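Local coordinates for protein dally-like, isoform A (PDB 6XTZ) that binds Wnt and Hedgehog family proteins as a GPI-anchored glypican at the cell surface, shielding the palmitoleate of Wnt so that it can signal at a distance, at residues A[240-245]-A[482-487]. The protein carries 5 engineered substitutions. Sequence-based numbering, arbitrary orientation.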
ATOM      1  N   LYS A 240      33.299 -21.171  19.762  1.00 56.07           N
ATOM      2  CA  LYS A 240      34.745 -21.098  19.620  1.00 60.28           C
ATOM      3  C   LYS A 240      35.407 -20.310  20.743  1.00 59.56           C
ATOM      4  O   LYS A 240      36.573 -19.927  20.612  1.00 58.53           O
ATOM      5  CB  LYS A 240      35.121 -20.485  18.270  1.00 60.17           C
ATOM      6  CG  LYS A 240      34.925 -21.411  17.079  1.00 58.61           C
ATOM      7  CD  LYS A 240      35.562 -20.827  15.830  1.00 60.05           C
ATOM      8  CE  LYS A 240      35.523 -21.818  14.685  1.00 62.02           C
ATOM      9  NZ  LYS A 240      36.248 -21.321  13.483  1.00 62.27           N
ATOM     10  N   GLY A 241      34.696 -20.063  21.840  1.00 57.30           N
ATOM     11  CA  GLY A 241      35.252 -19.303  22.937  1.00 57.52           C
ATOM     12  C   GLY A 241      35.250 -17.805  22.743  1.00 64.17           C
ATOM     13  O   GLY A 241      35.783 -17.086  23.596  1.00 70.40           O
ATOM     14  N   TYR A 242      34.666 -17.309  21.655  1.00 60.04           N
ATOM     15  CA  TYR A 242      34.627 -15.881  21.376  1.00 64.07           C
ATOM     16  C   TYR A 242      33.417 -15.242  22.043  1.00 62.13           C
ATOM     17  O   TYR A 242      32.336 -15.835  22.100  1.00 56.81           O
ATOM     18  CB  TYR A 242      34.582 -15.629  19.869  1.00 65.35           C
ATOM     19  CG  TYR A 242      35.774 -16.172  19.111  1.00 63.05           C
ATOM     20  CD1 TYR A 242      37.050 -16.127  19.658  1.00 62.81           C
ATOM     21  CD2 TYR A 242      35.622 -16.727  17.848  1.00 63.52           C
ATOM     22  CE1 TYR A 242      38.142 -16.620  18.965  1.00 65.57           C
ATOM     23  CE2 TYR A 242      36.707 -17.222  17.149  1.00 65.82           C
ATOM     24  CZ  TYR A 242      37.963 -17.167  17.711  1.00 68.19           C
ATOM     25  OH  TYR A 242      39.043 -17.659  17.016  1.00 70.76           O
ATOM     26  N   THR A 243      33.605 -14.022  22.546  1.00 63.52           N
ATOM     27  CA  THR A 243      32.532 -13.274  23.184  1.00 61.74           C
ATOM     28  C   THR A 243      32.044 -12.094  22.357  1.00 56.88           C
ATOM     29  O   THR A 243      31.054 -11.461  22.739  1.00 56.13           O
ATOM     30  CB  THR A 243      32.981 -12.766  24.563  1.00 62.39           C
ATOM     31  OG1 THR A 243      34.088 -11.869  24.404  1.00 61.32           O
ATOM     32  CG2 THR A 243      33.405 -13.930  25.446  1.00 62.58           C
ATOM     33  N   GLU A 244      32.701 -11.783  21.243  1.00 54.79           N
ATOM     34  CA  GLU A 244      32.343 -10.610  20.460  1.00 55.77           C
ATOM     35  C   GLU A 244      31.016 -10.812  19.737  1.00 60.62           C
ATOM     36  O   GLU A 244      30.614 -11.936  19.420  1.00 62.00           O
ATOM     37  CB  GLU A 244      33.439 -10.285  19.443  1.00 53.24           C
ATOM     38  CG  GLU A 244      34.721  -9.730  20.046  1.00 57.92           C
ATOM     39  CD  GLU A 244      35.624 -10.806  20.619  1.00 62.78           C
ATOM     40  OE1 GLU A 244      36.666 -10.452  21.212  1.00 66.55           O
ATOM     41  OE2 GLU A 244      35.300 -12.004  20.476  1.00 64.06           O
ATOM     42  N   LYS A 245      30.335  -9.698  19.480  1.00 58.19           N
ATOM     43  CA  LYS A 245      29.098  -9.719  18.723  1.00 59.19           C
ATOM     44  C   LYS A 245      29.387  -9.967  17.242  1.00 56.40           C
ATOM     45  O   LYS A 245      30.506  -9.748  16.773  1.00 54.34           O
ATOM     46  CB  LYS A 245      28.350  -8.399  18.903  1.00 59.69           C
ATOM     47  CG  LYS A 245      27.725  -8.213  20.275  1.00 66.29           C
ATOM     48  CD  LYS A 245      26.699  -9.297  20.565  1.00 71.58           C
ATOM     49  CE  LYS A 245      25.831  -8.936  21.762  1.00 78.88           C
ATOM     50  NZ  LYS A 245      26.636  -8.705  22.993  1.00 83.60           N
ATOM     51  N   MET A 482      36.823  -5.628  16.058  1.00109.95           N
ATOM     52  CA  MET A 482      36.683  -7.025  16.453  1.00106.54           C
ATOM     53  C   MET A 482      35.209  -7.410  16.420  1.00 94.32           C
ATOM     54  O   MET A 482      34.410  -6.910  17.220  1.00 89.27           O
ATOM     55  CB  MET A 482      37.273  -7.258  17.843  1.00114.85           C
ATOM     56  CG  MET A 482      38.782  -7.089  17.924  1.00122.71           C
ATOM     57  SD  MET A 482      39.335  -5.411  17.569  1.00130.57           S
ATOM     58  CE  MET A 482      41.099  -5.576  17.840  1.00133.42           C
ATOM     59  N   CYS A 483      34.853  -8.304  15.501  1.00 88.21           N
ATOM     60  CA  CYS A 483      33.498  -8.834  15.433  1.00 76.90           C
ATOM     61  C   CYS A 483      33.540 -10.203  14.771  1.00 72.89           C
ATOM     62  O   CYS A 483      34.457 -10.519  14.007  1.00 70.25           O
ATOM     63  CB  CYS A 483      32.554  -7.887  14.683  1.00 69.76           C
ATOM     64  SG  CYS A 483      33.056  -7.476  12.996  1.00 63.72           S
ATOM     65  N   TRP A 484      32.529 -11.011  15.079  1.00 69.57           N
ATOM     66  CA  TRP A 484      32.441 -12.381  14.585  1.00 63.24           C
ATOM     67  C   TRP A 484      31.970 -12.379  13.135  1.00 64.71           C
ATOM     68  O   TRP A 484      30.873 -11.896  12.834  1.00 61.55           O
ATOM     69  CB  TRP A 484      31.493 -13.179  15.478  1.00 57.18           C
ATOM     70  CG  TRP A 484      31.058 -14.508  14.940  1.00 54.49           C
ATOM     71  CD1 TRP A 484      29.840 -14.816  14.408  1.00 51.78           C
ATOM     72  CD2 TRP A 484      31.830 -15.714  14.901  1.00 54.20           C
ATOM     73  NE1 TRP A 484      29.806 -16.138  14.035  1.00 52.43           N
ATOM     74  CE2 TRP A 484      31.015 -16.711  14.328  1.00 51.57           C
ATOM     75  CE3 TRP A 484      33.131 -16.047  15.292  1.00 55.74           C
ATOM     76  CZ2 TRP A 484      31.459 -18.018  14.135  1.00 49.18           C
ATOM     77  CZ3 TRP A 484      33.569 -17.344  15.099  1.00 51.51           C
ATOM     78  CH2 TRP A 484      32.736 -18.312  14.525  1.00 51.40           C
ATOM     79  N   ASN A 485      32.797 -12.913  12.234  1.00 62.84           N
ATOM     80  CA  ASN A 485      32.485 -12.935  10.811  1.00 58.45           C
ATOM     81  C   ASN A 485      32.055 -14.312  10.318  1.00 58.66           C
ATOM     82  O   ASN A 485      31.979 -14.528   9.106  1.00 63.07           O
ATOM     83  CB  ASN A 485      33.681 -12.434   9.992  1.00 52.86           C
ATOM     84  CG  ASN A 485      34.919 -13.313  10.138  1.00 57.63           C
ATOM     85  OD1 ASN A 485      34.867 -14.407  10.701  1.00 54.54           O
ATOM     86  ND2 ASN A 485      36.042 -12.832   9.617  1.00 60.11           N
ATOM     87  N   GLY A 486      31.778 -15.245  11.227  1.00 48.26           N
ATOM     88  CA  GLY A 486      31.403 -16.592  10.873  1.00 49.25           C
ATOM     89  C   GLY A 486      32.517 -17.609  11.013  1.00 59.30           C
ATOM     90  O   GLY A 486      32.233 -18.808  11.094  1.00 64.24           O
ATOM     91  N   HIS A 487      33.771 -17.165  11.055  1.00 61.29           N
ATOM     92  CA  HIS A 487      34.890 -18.090  11.180  1.00 64.53           C
ATOM     93  C   HIS A 487      35.816 -17.662  12.310  1.00 61.03           C
ATOM     94  O   HIS A 487      36.214 -18.481  13.146  1.00 55.69           O
ATOM     95  CB  HIS A 487      35.659 -18.178   9.861  1.00 72.43           C
ATOM     96  CG  HIS A 487      34.829 -18.641   8.703  1.00 84.28           C
ATOM     97  ND1 HIS A 487      34.466 -19.960   8.526  1.00 87.76           N
ATOM     98  CD2 HIS A 487      34.296 -17.962   7.661  1.00 87.60           C
ATOM     99  CE1 HIS A 487      33.745 -20.072   7.425  1.00 88.70           C
ATOM    100  NE2 HIS A 487      33.628 -18.874   6.880  1.00 87.32           N
TER
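K240 reaches past the indole of W484 to the backbone of H487, its chain extended beyond CG. CB starts toward segment 482-487; CD, after CG, passes the rim of the six-membered ring, 4.0 Å from CH2 of W484 and near its plane, and already lies 3.6 Å from the carbonyl O of H487. CE stays beside that oxygen at 3.7 Å, and NZ closes on it with a 2.9 Å hydrogen bond, lying in the carbonyl plane on a lone pair. E41 takes the ammonium as well, through a salt bridge. A methionine in place of K240 would probably leave E41 without this countercharge and the H487 carbonyl without this donor. Y242 meets W484 rim to rim, CD2 to CZ3 at 3.5 Å, the planes inclined at 50°. The carbonyl O of K240 sits over the centre of the tyrosine ring, while the backbone N atoms of G486 and H487 lie above one face of the indole, toward its rim. With CG anti to the backbone N (chi1 167°), the W484 side chain is carried to these partners, and NE1 donates to K232 O. Its own backbone N gives K245 O a nearly straight bond of 2.9 Å (172° at the hydrogen). One residue before K245, CG of E244 lies 4.2 Å from CB of M482, the two side chains side by side. OD1 of N485 accepts from H487 N, an Asx turn. C483 is joined to C247 by a disulfide, a covalent link between two loops distant in sequence. Segment 240-245 leaves helix 236-239 through a Schellman motif with G241 at C-prime and leads to helix 248-258; segment 482-487 belongs to the loop between helices 459-467 and 513-538, far from the palmitoleoyl pocket of this all-helical glypican core.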